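Local coordinates for type VI immunity protein Atu4351 (Agrobacterium fabrum, PDB 6ITW) that serves as the immunity protein of a type VI secretion effector-immunity pair and probably protects its own cell by neutralising the cognate toxin, at residues V82-L87 / A97-Y102; K77-V82 / V114-L119; K66-L71 / A196-A201. One frame throughout, in Å; residues are numbered along the deposited sequence.

In the fold
Interactions 1 and 2 both reach the mixed eight-stranded sheet, and the helices of interaction 3 pack on its 84-90/94-99 hairpin. Along the chain, interaction 3 spans the widest loop and encloses interaction 2, which in turn encloses interaction 1. Interaction 1 is the hairpin itself; interaction 2, its centre about 8 Å from that of interaction 1, leans the loop that enters this hairpin on strand 113-116, and the two share Val82. Interaction 3, whose centre is about 15 Å from that of interaction 1 and 16 Å from that of interaction 2, pairs helix 66-73 with helix 193-200; Val69 touches Thr84, Ala86 and Pro81. Interaction 3 thus joins the GAD-like family region to the Tdi1 C-terminal family region.

Interaction 1. Residues V82-L87 / A97-Y102; sequences VRTHAL and AWNEDY
Arg83 and Asp101 meet in a side-on salt bridge just beyond the strands of an antiparallel beta hairpin, 84-90 with 94-99. NE of Arg83 donates to OD2 of Asp101 at 2.8 Å and NH2 of Arg83 to OD1 of Asp101 at 2.7 Å. Both carboxylate oxygens are met on their syn sides, and the two planar groups lie 21° apart. The bend of the arginine at chi3 (65°) sets NE in this position. Over one guanidinium face stands Glu100, whose OE1 is 3.3 Å from NH1 of Arg83; that pairing is of charges only, as no N-H points at the oxygen.

The other oxygen of Glu100 serves the histidine: NE2 of His85 donates to OE2 of Glu100 at 2.8 Å, meeting the anti lone pair of that oxygen, with ring and carboxylate nearly coplanar. Across the strands, ND2 of Asn99 donates to OG1 of Thr84 (3.0 Å), a hydroxyl also bonded to Asn80 O. Asn99 OD1 accepts from the backbone N of Asp101 and of Tyr102, an Asx turn extended to an Asx motif that shapes the chain leaving the strand.

Backbone bonds link His85 and Trp98 in both directions, and Glu100 N to Arg83 O. Apolar contact is slight, Leu87 CD1 resting on Trp98 CB at 3.8 Å.

Glu100 thus bridges a histidine and an arginine, whose nearby charge would probably stabilise its carboxylate in the ionised form.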
ATOM      1  N   VAL A  82     -11.130  -6.705   8.755  1.00 46.63           N
ATOM      2  CA  VAL A  82     -12.475  -6.622   8.183  1.00 44.42           C
ATOM      3  C   VAL A  82     -12.846  -5.189   7.828  1.00 41.91           C
ATOM      4  O   VAL A  82     -13.697  -4.967   6.963  1.00 46.41           O
ATOM      5  CB  VAL A  82     -13.517  -7.245   9.155  1.00 48.01           C
ATOM      6  CG1 VAL A  82     -14.927  -7.174   8.578  1.00 41.55           C
ATOM      7  CG2 VAL A  82     -13.180  -8.707   9.460  1.00 42.10           C
ATOM      8  N   ARG A  83     -12.213  -4.203   8.458  1.00 41.94           N
ATOM      9  CA  ARG A  83     -12.502  -2.794   8.209  1.00 42.27           C
ATOM     10  C   ARG A  83     -11.333  -2.076   7.531  1.00 41.25           C
ATOM     11  O   ARG A  83     -11.240  -0.839   7.581  1.00 38.68           O
ATOM     12  CB  ARG A  83     -12.878  -2.109   9.526  1.00 44.77           C
ATOM     13  CG  ARG A  83     -14.142  -2.713  10.145  1.00 47.52           C
ATOM     14  CD  ARG A  83     -14.386  -2.264  11.585  1.00 48.21           C
ATOM     15  NE  ARG A  83     -14.664  -0.837  11.688  1.00 50.83           N
ATOM     16  CZ  ARG A  83     -15.838  -0.285  11.368  1.00 66.13           C
ATOM     17  NH1 ARG A  83     -16.826  -1.051  10.909  1.00 59.96           N
ATOM     18  NH2 ARG A  83     -16.024   1.030  11.498  1.00 52.99           N
ATOM     19  N   THR A  84     -10.436  -2.829   6.898  1.00 41.16           N
ATOM     20  CA  THR A  84      -9.252  -2.255   6.272  1.00 41.94           C
ATOM     21  C   THR A  84      -9.178  -2.746   4.838  1.00 35.96           C
ATOM     22  O   THR A  84      -9.255  -3.953   4.583  1.00 38.77           O
ATOM     23  CB  THR A  84      -7.980  -2.623   7.032  1.00 39.57           C
ATOM     24  OG1 THR A  84      -8.173  -2.371   8.434  1.00 38.43           O
ATOM     25  CG2 THR A  84      -6.794  -1.796   6.507  1.00 35.54           C
ATOM     26  N   HIS A  85      -9.032  -1.812   3.907  1.00 34.48           N
ATOM     27  CA  HIS A  85      -9.243  -2.108   2.497  1.00 36.81           C
ATOM     28  C   HIS A  85      -8.038  -1.649   1.696  1.00 31.40           C
ATOM     29  O   HIS A  85      -7.676  -0.470   1.742  1.00 34.52           O
ATOM     30  CB  HIS A  85     -10.530  -1.439   2.012  1.00 34.92           C
ATOM     31  CG  HIS A  85     -11.672  -1.653   2.949  1.00 40.08           C
ATOM     32  ND1 HIS A  85     -12.254  -2.891   3.132  1.00 43.85           N
ATOM     33  CD2 HIS A  85     -12.294  -0.811   3.808  1.00 37.66           C
ATOM     34  CE1 HIS A  85     -13.208  -2.792   4.042  1.00 45.15           C
ATOM     35  NE2 HIS A  85     -13.250  -1.541   4.469  1.00 43.86           N
ATOM     36  N   ALA A  86      -7.443  -2.578   0.951  1.00 31.48           N
ATOM     37  CA  ALA A  86      -6.263  -2.286   0.137  1.00 36.24           C
ATOM     38  C   ALA A  86      -6.685  -1.535  -1.125  1.00 35.38           C
ATOM     39  O   ALA A  86      -7.480  -2.051  -1.921  1.00 35.46           O
ATOM     40  CB  ALA A  86      -5.537  -3.584  -0.224  1.00 29.91           C
ATOM     41  N   LEU A  87      -6.136  -0.335  -1.326  1.00 32.42           N
ATOM     42  CA  LEU A  87      -6.521   0.499  -2.462  1.00 34.52           C
ATOM     43  C   LEU A  87      -5.486   0.530  -3.578  1.00 35.25           C
ATOM     44  O   LEU A  87      -5.855   0.754  -4.739  1.00 31.76           O
ATOM     45  CB  LEU A  87      -6.787   1.937  -2.006  1.00 27.14           C
ATOM     46  CG  LEU A  87      -7.759   2.083  -0.832  1.00 36.62           C
ATOM     47  CD1 LEU A  87      -7.913   3.547  -0.456  1.00 34.24           C
ATOM     48  CD2 LEU A  87      -9.115   1.447  -1.149  1.00 33.28           C
ATOM     49  N   ALA A  97      -3.834   1.574   2.135  1.00 34.73           N
ATOM     50  CA  ALA A  97      -5.086   0.971   2.568  1.00 34.64           C
ATOM     51  C   ALA A  97      -5.941   2.005   3.284  1.00 37.72           C
ATOM     52  O   ALA A  97      -5.445   2.992   3.830  1.00 34.60           O
ATOM     53  CB  ALA A  97      -4.856  -0.226   3.499  1.00 31.49           C
ATOM     54  N   TRP A  98      -7.245   1.774   3.283  1.00 33.32           N
ATOM     55  CA  TRP A  98      -8.159   2.646   4.006  1.00 37.87           C
ATOM     56  C   TRP A  98      -8.747   1.874   5.178  1.00 38.10           C
ATOM     57  O   TRP A  98      -9.409   0.841   4.985  1.00 38.38           O
ATOM     58  CB  TRP A  98      -9.269   3.160   3.095  1.00 37.31           C
ATOM     59  CG  TRP A  98     -10.238   4.014   3.823  1.00 41.44           C
ATOM     60  CD1 TRP A  98     -11.473   3.643   4.294  1.00 40.79           C
ATOM     61  CD2 TRP A  98     -10.060   5.386   4.188  1.00 38.66           C
ATOM     62  NE1 TRP A  98     -12.074   4.710   4.917  1.00 39.07           N
ATOM     63  CE2 TRP A  98     -11.234   5.795   4.860  1.00 39.93           C
ATOM     64  CE3 TRP A  98      -9.030   6.317   3.996  1.00 40.79           C
ATOM     65  CZ2 TRP A  98     -11.402   7.095   5.352  1.00 39.41           C
ATOM     66  CZ3 TRP A  98      -9.195   7.610   4.484  1.00 39.62           C
ATOM     67  CH2 TRP A  98     -10.376   7.985   5.157  1.00 42.69           C
ATOM     68  N   ASN A  99      -8.507   2.368   6.385  1.00 38.66           N
ATOM     69  CA  ASN A  99      -9.113   1.801   7.585  1.00 41.92           C
ATOM     70  C   ASN A  99     -10.341   2.632   7.935  1.00 38.96           C
ATOM     71  O   ASN A  99     -10.252   3.866   8.038  1.00 37.22           O
ATOM     72  CB  ASN A  99      -8.134   1.780   8.762  1.00 38.22           C
ATOM     73  CG  ASN A  99      -8.790   1.293  10.046  1.00 44.05           C
ATOM     74  OD1 ASN A  99      -9.372   2.081  10.796  1.00 43.54           O
ATOM     75  ND2 ASN A  99      -8.726  -0.015  10.288  1.00 41.27           N
ATOM     76  N   GLU A 100     -11.479   1.954   8.131  1.00 37.39           N
ATOM     77  CA  GLU A 100     -12.746   2.658   8.336  1.00 43.47           C
ATOM     78  C   GLU A 100     -12.761   3.477   9.620  1.00 45.42           C
ATOM     79  O   GLU A 100     -13.499   4.465   9.707  1.00 42.97           O
ATOM     80  CB  GLU A 100     -13.907   1.674   8.352  1.00 42.27           C
ATOM     81  CG  GLU A 100     -14.234   1.081   7.015  1.00 40.34           C
ATOM     82  CD  GLU A 100     -15.238  -0.040   7.145  1.00 47.67           C
ATOM     83  OE1 GLU A 100     -16.225   0.144   7.891  1.00 55.08           O
ATOM     84  OE2 GLU A 100     -15.041  -1.106   6.519  1.00 43.21           O
ATOM     85  N   ASP A 101     -11.952   3.104  10.616  1.00 42.17           N
ATOM     86  CA  ASP A 101     -11.927   3.816  11.890  1.00 42.23           C
ATOM     87  C   ASP A 101     -10.808   4.837  11.986  1.00 45.77           C
ATOM     88  O   ASP A 101     -10.993   5.880  12.620  1.00 46.16           O
ATOM     89  CB  ASP A 101     -11.806   2.815  13.055  1.00 42.36           C
ATOM     90  CG  ASP A 101     -12.887   1.741  13.014  1.00 47.25           C
ATOM     91  OD1 ASP A 101     -14.092   2.099  13.055  1.00 51.64           O
ATOM     92  OD2 ASP A 101     -12.544   0.542  12.911  1.00 45.71           O
ATOM     93  N   TYR A 102      -9.650   4.579  11.372  1.00 48.36           N
ATOM     94  CA  TYR A 102      -8.485   5.434  11.573  1.00 44.69           C
ATOM     95  C   TYR A 102      -7.896   5.965  10.270  1.00 43.50           C
ATOM     96  O   TYR A 102      -6.820   6.585  10.295  1.00 42.81           O
ATOM     97  CB  TYR A 102      -7.435   4.677  12.396  1.00 45.50           C
ATOM     98  CG  TYR A 102      -7.946   4.265  13.773  1.00 44.92           C
ATOM     99  CD1 TYR A 102      -7.986   5.173  14.837  1.00 47.01           C
ATOM    100  CD2 TYR A 102      -8.410   2.970  14.000  1.00 53.00           C
ATOM    101  CE1 TYR A 102      -8.471   4.784  16.110  1.00 48.72           C
ATOM    102  CE2 TYR A 102      -8.901   2.571  15.251  1.00 49.90           C
ATOM    103  CZ  TYR A 102      -8.926   3.478  16.302  1.00 51.63           C
ATOM    104  OH  TYR A 102      -9.405   3.055  17.531  1.00 56.50           O
TER

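Interaction 2. Residues K77-V82 / V114-L119; sequences KQLNPV and VTCRGL
Leu79 turns CG anti to its carbonyl carbon (chi1 -62°), and chi2 of -179° then sets CD1, while Val114 holds CG1 anti to its backbone N (chi1 179°) to meet that methyl. The contact lays a loop of the GAD-like domain, which leads from helix 66-73 into the hairpin strand 84-90, against strand 113-116 of the mixed sheet and the turn that follows it. Leu79 and Val114 reach tip to tip, CD1 of Leu79 lying 3.8 Å from CG1 of Val114. CD2 of Leu79 approaches SG of Cys116 at 4.1 Å, and Leu119 crosses the branch point, with its CD1 4.0 Å from CG of Leu79. One leucine thus contacts three side chains, from Val114, Cys116 and Leu119.

Gln78 lies across Leu119 at a slant, its amide against Leu119 CD2, while OE1 accepts a hydrogen bond from Arg220 of strand 218-221, an outermost strand of the sheet. The loop is shaped from within by Asp76, whose OD2 accepts from Leu79 N, and by an Asx turn at Asn80. In that turn the backbone N of Val82 donates to OD1 of Asn80 at 3.1 Å, from well above the amide carbonyl plane.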
ATOM      1  N   LYS A  77      -6.632  -5.662  17.109  1.00 58.61           N
ATOM      2  CA  LYS A  77      -7.831  -5.075  17.709  1.00 59.08           C
ATOM      3  C   LYS A  77      -8.134  -3.697  17.139  1.00 58.79           C
ATOM      4  O   LYS A  77      -9.302  -3.363  16.901  1.00 69.25           O
ATOM      5  CB  LYS A  77      -7.675  -4.975  19.226  1.00 59.90           C
ATOM      6  CG  LYS A  77      -7.182  -6.255  19.902  1.00 72.47           C
ATOM      7  CD  LYS A  77      -8.128  -7.447  19.681  1.00 71.51           C
ATOM      8  CE  LYS A  77      -7.615  -8.678  20.432  1.00 80.53           C
ATOM      9  NZ  LYS A  77      -8.367  -9.921  20.105  1.00 68.83           N
ATOM     10  N   GLN A  78      -7.106  -2.883  16.923  1.00 51.72           N
ATOM     11  CA  GLN A  78      -7.298  -1.526  16.425  1.00 51.12           C
ATOM     12  C   GLN A  78      -7.402  -1.443  14.903  1.00 53.59           C
ATOM     13  O   GLN A  78      -8.252  -0.711  14.382  1.00 50.06           O
ATOM     14  CB  GLN A  78      -6.156  -0.649  16.904  1.00 52.12           C
ATOM     15  CG  GLN A  78      -5.958  -0.695  18.396  1.00 55.66           C
ATOM     16  CD  GLN A  78      -4.957   0.326  18.848  1.00 58.16           C
ATOM     17  OE1 GLN A  78      -3.779   0.267  18.477  1.00 60.11           O
ATOM     18  NE2 GLN A  78      -5.415   1.291  19.638  1.00 62.27           N
ATOM     19  N   LEU A  79      -6.539  -2.152  14.172  1.00 53.06           N
ATOM     20  CA  LEU A  79      -6.577  -2.164  12.707  1.00 46.51           C
ATOM     21  C   LEU A  79      -7.183  -3.488  12.263  1.00 46.23           C
ATOM     22  O   LEU A  79      -6.498  -4.405  11.803  1.00 47.16           O
ATOM     23  CB  LEU A  79      -5.185  -1.959  12.126  1.00 40.47           C
ATOM     24  CG  LEU A  79      -4.556  -0.629  12.500  1.00 44.41           C
ATOM     25  CD1 LEU A  79      -3.181  -0.522  11.846  1.00 40.12           C
ATOM     26  CD2 LEU A  79      -5.496   0.522  12.106  1.00 40.73           C
ATOM     27  N   ASN A  80      -8.490  -3.575  12.397  1.00 44.47           N
ATOM     28  CA  ASN A  80      -9.198  -4.815  12.130  1.00 44.22           C
ATOM     29  C   ASN A  80      -9.220  -5.101  10.630  1.00 45.44           C
ATOM     30  O   ASN A  80      -9.734  -4.278   9.859  1.00 41.46           O
ATOM     31  CB  ASN A  80     -10.605  -4.683  12.714  1.00 40.74           C
ATOM     32  CG  ASN A  80     -11.538  -5.792  12.295  1.00 45.98           C
ATOM     33  OD1 ASN A  80     -11.124  -6.882  11.880  1.00 49.62           O
ATOM     34  ND2 ASN A  80     -12.828  -5.515  12.405  1.00 51.63           N
ATOM     35  N   PRO A  81      -8.706  -6.245  10.175  1.00 44.25           N
ATOM     36  CA  PRO A  81      -8.685  -6.512   8.721  1.00 41.95           C
ATOM     37  C   PRO A  81     -10.043  -6.355   8.054  1.00 45.72           C
ATOM     38  O   PRO A  81     -10.111  -5.888   6.906  1.00 43.39           O
ATOM     39  CB  PRO A  81      -8.184  -7.962   8.617  1.00 39.85           C
ATOM     40  CG  PRO A  81      -7.787  -8.387   9.992  1.00 41.35           C
ATOM     41  CD  PRO A  81      -8.293  -7.400  10.990  1.00 40.23           C
ATOM     42  N   VAL A  82     -11.130  -6.705   8.755  1.00 46.63           N
ATOM     43  CA  VAL A  82     -12.475  -6.622   8.183  1.00 44.42           C
ATOM     44  C   VAL A  82     -12.846  -5.189   7.828  1.00 41.91           C
ATOM     45  O   VAL A  82     -13.697  -4.967   6.963  1.00 46.41           O
ATOM     46  CB  VAL A  82     -13.517  -7.245   9.155  1.00 48.01           C
ATOM     47  CG1 VAL A  82     -14.927  -7.174   8.578  1.00 41.55           C
ATOM     48  CG2 VAL A  82     -13.180  -8.707   9.460  1.00 42.10           C
ATOM     49  N   VAL A 114       3.794  -1.615   9.655  1.00 35.40           N
ATOM     50  CA  VAL A 114       2.502  -0.977   9.452  1.00 36.35           C
ATOM     51  C   VAL A 114       2.574   0.414  10.062  1.00 36.71           C
ATOM     52  O   VAL A 114       3.185   0.607  11.116  1.00 39.46           O
ATOM     53  CB  VAL A 114       1.339  -1.784  10.073  1.00 34.24           C
ATOM     54  CG1 VAL A 114      -0.002  -1.067   9.848  1.00 34.64           C
ATOM     55  CG2 VAL A 114       1.274  -3.196   9.503  1.00 31.58           C
ATOM     56  N   THR A 115       1.946   1.383   9.402  1.00 35.35           N
ATOM     57  CA  THR A 115       1.945   2.758   9.887  1.00 39.95           C
ATOM     58  C   THR A 115       0.558   3.387   9.789  1.00 40.34           C
ATOM     59  O   THR A 115      -0.122   3.259   8.770  1.00 36.95           O
ATOM     60  CB  THR A 115       2.949   3.630   9.112  1.00 34.79           C
ATOM     61  OG1 THR A 115       2.775   3.429   7.704  1.00 43.49           O
ATOM     62  CG2 THR A 115       4.375   3.272   9.499  1.00 39.45           C
ATOM     63  N   CYS A 116       0.146   4.066  10.855  1.00 40.53           N
ATOM     64  CA  CYS A 116      -1.157   4.720  10.894  1.00 42.74           C
ATOM     65  C   CYS A 116      -1.080   6.037  11.659  1.00 45.28           C
ATOM     66  O   CYS A 116      -0.730   6.060  12.840  1.00 46.88           O
ATOM     67  CB  CYS A 116      -2.201   3.800  11.531  1.00 43.59           C
ATOM     68  SG  CYS A 116      -3.896   4.104  10.980  1.00 47.71           S
ATOM     69  N   ARG A 117      -1.410   7.131  10.981  1.00 44.08           N
ATOM     70  CA  ARG A 117      -1.373   8.455  11.593  1.00 48.99           C
ATOM     71  C   ARG A 117      -2.594   8.713  12.470  1.00 50.59           C
ATOM     72  O   ARG A 117      -2.507   9.415  13.479  1.00 51.05           O
ATOM     73  CB  ARG A 117      -1.262   9.538  10.518  1.00 47.14           C
ATOM     74  CG  ARG A 117      -0.012   9.435   9.660  1.00 52.15           C
ATOM     75  CD  ARG A 117       0.685  10.781   9.537  1.00 57.79           C
ATOM     76  NE  ARG A 117       1.998  10.662   8.911  1.00 78.75           N
ATOM     77  CZ  ARG A 117       2.586  11.633   8.219  1.00 88.28           C
ATOM     78  NH1 ARG A 117       1.975  12.800   8.061  1.00 98.47           N
ATOM     79  NH2 ARG A 117       3.783  11.438   7.684  1.00 80.63           N
ATOM     80  N   GLY A 118      -3.731   8.144  12.083  1.00 48.67           N
ATOM     81  CA  GLY A 118      -4.967   8.319  12.838  1.00 48.67           C
ATOM     82  C   GLY A 118      -5.067   7.477  14.096  1.00 54.17           C
ATOM     83  O   GLY A 118      -5.909   7.765  14.949  1.00 55.11           O
ATOM     84  N   LEU A 119      -4.245   6.427  14.222  1.00 53.49           N
ATOM     85  CA  LEU A 119      -4.129   5.727  15.500  1.00 53.09           C
ATOM     86  C   LEU A 119      -3.485   6.601  16.569  1.00 55.75           C
ATOM     87  O   LEU A 119      -3.733   6.392  17.760  1.00 55.54           O
ATOM     88  CB  LEU A 119      -3.298   4.451  15.350  1.00 51.31           C
ATOM     89  CG  LEU A 119      -4.011   3.119  15.178  1.00 54.66           C
ATOM     90  CD1 LEU A 119      -2.984   2.006  15.006  1.00 54.89           C
ATOM     91  CD2 LEU A 119      -4.922   2.837  16.363  1.00 54.96           C
TER

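Interaction 3. Residues K66-L71 / A196-A201; sequences KSIVAL and AMTIAA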
ATOM      1  N   LYS A  66      -7.965  -8.700  -0.431  1.00 39.71           N
ATOM      2  CA  LYS A  66      -8.385  -8.678   0.978  1.00 43.07           C
ATOM      3  C   LYS A  66      -7.718  -9.785   1.797  1.00 39.75           C
ATOM      4  O   LYS A  66      -7.501  -9.617   3.006  1.00 41.56           O
ATOM      5  CB  LYS A  66      -9.911  -8.788   1.087  1.00 42.79           C
ATOM      6  CG  LYS A  66     -10.467 -10.098   0.529  1.00 46.61           C
ATOM      7  CD  LYS A  66     -11.956 -10.009   0.166  1.00 55.46           C
ATOM      8  CE  LYS A  66     -12.865 -10.135   1.372  1.00 59.77           C
ATOM      9  NZ  LYS A  66     -14.186 -10.726   0.976  1.00 65.51           N
ATOM     10  N   SER A  67      -7.372 -10.910   1.171  1.00 35.64           N
ATOM     11  CA  SER A  67      -6.630 -11.934   1.895  1.00 34.71           C
ATOM     12  C   SER A  67      -5.281 -11.414   2.385  1.00 40.13           C
ATOM     13  O   SER A  67      -4.799 -11.848   3.441  1.00 39.48           O
ATOM     14  CB  SER A  67      -6.432 -13.174   1.025  1.00 40.50           C
ATOM     15  OG  SER A  67      -5.733 -12.850  -0.167  1.00 51.81           O
ATOM     16  N   ILE A  68      -4.648 -10.498   1.642  1.00 39.74           N
ATOM     17  CA  ILE A  68      -3.373  -9.962   2.114  1.00 38.83           C
ATOM     18  C   ILE A  68      -3.589  -9.137   3.370  1.00 37.24           C
ATOM     19  O   ILE A  68      -2.845  -9.269   4.349  1.00 37.09           O
ATOM     20  CB  ILE A  68      -2.677  -9.144   1.014  1.00 35.19           C
ATOM     21  CG1 ILE A  68      -2.493  -9.995  -0.248  1.00 37.14           C
ATOM     22  CG2 ILE A  68      -1.353  -8.585   1.510  1.00 27.98           C
ATOM     23  CD1 ILE A  68      -1.940 -11.375   0.001  1.00 33.66           C
ATOM     24  N   VAL A  69      -4.618  -8.286   3.371  1.00 37.57           N
ATOM     25  CA  VAL A  69      -4.981  -7.550   4.580  1.00 41.39           C
ATOM     26  C   VAL A  69      -5.304  -8.514   5.712  1.00 39.95           C
ATOM     27  O   VAL A  69      -4.885  -8.310   6.860  1.00 33.94           O
ATOM     28  CB  VAL A  69      -6.172  -6.617   4.309  1.00 40.18           C
ATOM     29  CG1 VAL A  69      -6.462  -5.800   5.558  1.00 38.52           C
ATOM     30  CG2 VAL A  69      -5.907  -5.728   3.089  1.00 36.52           C
ATOM     31  N   ALA A  70      -6.065  -9.574   5.409  1.00 38.90           N
ATOM     32  CA  ALA A  70      -6.437 -10.538   6.442  1.00 38.82           C
ATOM     33  C   ALA A  70      -5.205 -11.170   7.059  1.00 43.43           C
ATOM     34  O   ALA A  70      -5.111 -11.278   8.285  1.00 47.66           O
ATOM     35  CB  ALA A  70      -7.348 -11.622   5.867  1.00 31.84           C
ATOM     36  N   LEU A  71      -4.234 -11.563   6.226  1.00 42.27           N
ATOM     37  CA  LEU A  71      -3.024 -12.202   6.738  1.00 40.17           C
ATOM     38  C   LEU A  71      -2.149 -11.216   7.497  1.00 43.32           C
ATOM     39  O   LEU A  71      -1.628 -11.543   8.572  1.00 44.96           O
ATOM     40  CB  LEU A  71      -2.238 -12.844   5.590  1.00 40.15           C
ATOM     41  CG  LEU A  71      -2.971 -14.001   4.892  1.00 45.59           C
ATOM     42  CD1 LEU A  71      -2.358 -14.277   3.550  1.00 46.85           C
ATOM     43  CD2 LEU A  71      -2.980 -15.287   5.731  1.00 47.63           C
ATOM     44  N   ALA A 196       3.143 -13.250  -4.271  1.00 33.79           N
ATOM     45  CA  ALA A 196       4.280 -12.818  -3.462  1.00 31.89           C
ATOM     46  C   ALA A 196       3.813 -12.248  -2.124  1.00 33.91           C
ATOM     47  O   ALA A 196       4.363 -12.589  -1.072  1.00 32.25           O
ATOM     48  CB  ALA A 196       5.105 -11.787  -4.238  1.00 27.07           C
HETATM   49  N   MSE A 197       2.779 -11.404  -2.143  1.00 31.41           N
HETATM   50  CA  MSE A 197       2.273 -10.814  -0.903  1.00 36.72           C
HETATM   51  C   MSE A 197       1.669 -11.877  -0.007  1.00 36.03           C
HETATM   52  O   MSE A 197       1.729 -11.766   1.215  1.00 34.77           O
HETATM   53  CB  MSE A 197       1.229  -9.731  -1.180  1.00 29.53           C
HETATM   54  CG  MSE A 197       1.753  -8.500  -1.937  1.00 27.44           C
HETATM   55 SE   MSE A 197       0.210  -7.431  -2.430  0.76 28.08          SE
HETATM   56  CE  MSE A 197       1.181  -5.782  -2.883  1.00 26.00           C
ATOM     57  N   THR A 198       1.079 -12.914  -0.612  1.00 33.34           N
ATOM     58  CA  THR A 198       0.541 -14.003   0.193  1.00 33.71           C
ATOM     59  C   THR A 198       1.651 -14.706   0.973  1.00 38.24           C
ATOM     60  O   THR A 198       1.460 -15.082   2.134  1.00 39.13           O
ATOM     61  CB  THR A 198      -0.229 -14.982  -0.690  1.00 34.93           C
ATOM     62  OG1 THR A 198      -1.342 -14.299  -1.288  1.00 32.19           O
ATOM     63  CG2 THR A 198      -0.755 -16.162   0.125  1.00 39.24           C
ATOM     64  N   ILE A 199       2.831 -14.855   0.367  1.00 33.97           N
ATOM     65  CA  ILE A 199       3.942 -15.481   1.072  1.00 32.94           C
ATOM     66  C   ILE A 199       4.480 -14.544   2.142  1.00 38.07           C
ATOM     67  O   ILE A 199       4.637 -14.924   3.310  1.00 38.36           O
ATOM     68  CB  ILE A 199       5.046 -15.878   0.080  1.00 38.04           C
ATOM     69  CG1 ILE A 199       4.559 -17.014  -0.823  1.00 37.11           C
ATOM     70  CG2 ILE A 199       6.354 -16.232   0.828  1.00 28.45           C
ATOM     71  CD1 ILE A 199       5.448 -17.241  -2.015  1.00 38.12           C
ATOM     72  N   ALA A 200       4.782 -13.307   1.745  1.00 38.10           N
ATOM     73  CA  ALA A 200       5.406 -12.355   2.652  1.00 36.54           C
ATOM     74  C   ALA A 200       4.543 -12.102   3.881  1.00 37.05           C
ATOM     75  O   ALA A 200       5.050 -12.052   5.004  1.00 42.08           O
ATOM     76  CB  ALA A 200       5.677 -11.057   1.901  1.00 33.12           C
ATOM     77  N   ALA A 201       3.234 -11.953   3.699  1.00 33.38           N
ATOM     78  CA  ALA A 201       2.411 -11.592   4.846  1.00 39.60           C
ATOM     79  C   ALA A 201       2.260 -12.733   5.841  1.00 44.31           C
ATOM     80  O   ALA A 201       1.717 -12.511   6.930  1.00 44.60           O
ATOM     81  CB  ALA A 201       1.030 -11.131   4.387  1.00 38.11           C
TER
HETATM   82  O   HOH W   1      -3.894 -15.007  -0.705  1.00 44.90           O
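Ile68 presses its CD1 methyl against the backbone and side chains of Met197 and Thr198, the central meeting of two helices running nearly parallel. CD1 of Ile68 is 3.8 Å from CB of the selenomethionine Met197 and 3.3 Å from OG1 of Thr198. The same Ile68 CD1 also lies 3.6 Å from the backbone C of Met197. Ile68 crosses both side chains at about a right angle, its CG1 and CG2 also coming against Met197 CB. With chi1 -56° and chi2 -47° the isoleucine chain places CD1 over the backbone of helix 193-200, at Met197 and Thr198. One turn later, CB of Leu71 meets CB of Ala201 at 3.9 Å, the CA atoms of Leu71 and Ala201 being 5.8 Å apart.

Alongside these apolar contacts a water bridges the two helices: it donates to OG1 of Thr198 at 2.7 Å and is hydrogen-bonded to OG of Ser67 at 2.9 Å. OG1 of Thr198 is tied as well to Leu194 O, one turn back in its own helix, and that bond helps fix the hydroxyl beside the Ile68 methyl. Thr198 O receives the side-chain amide of Gln202.

The segment axes approach to 9.3 Å with 10° between their directions. Ile68 and Met197 both rest on Ile95 of strand 94-99, Met197 also touching Phe89 of strand 84-90, while Val69 packs on Thr84 and Ala86, so that helices 66-73 and 193-200 lie side by side against the same hairpin of the sheet.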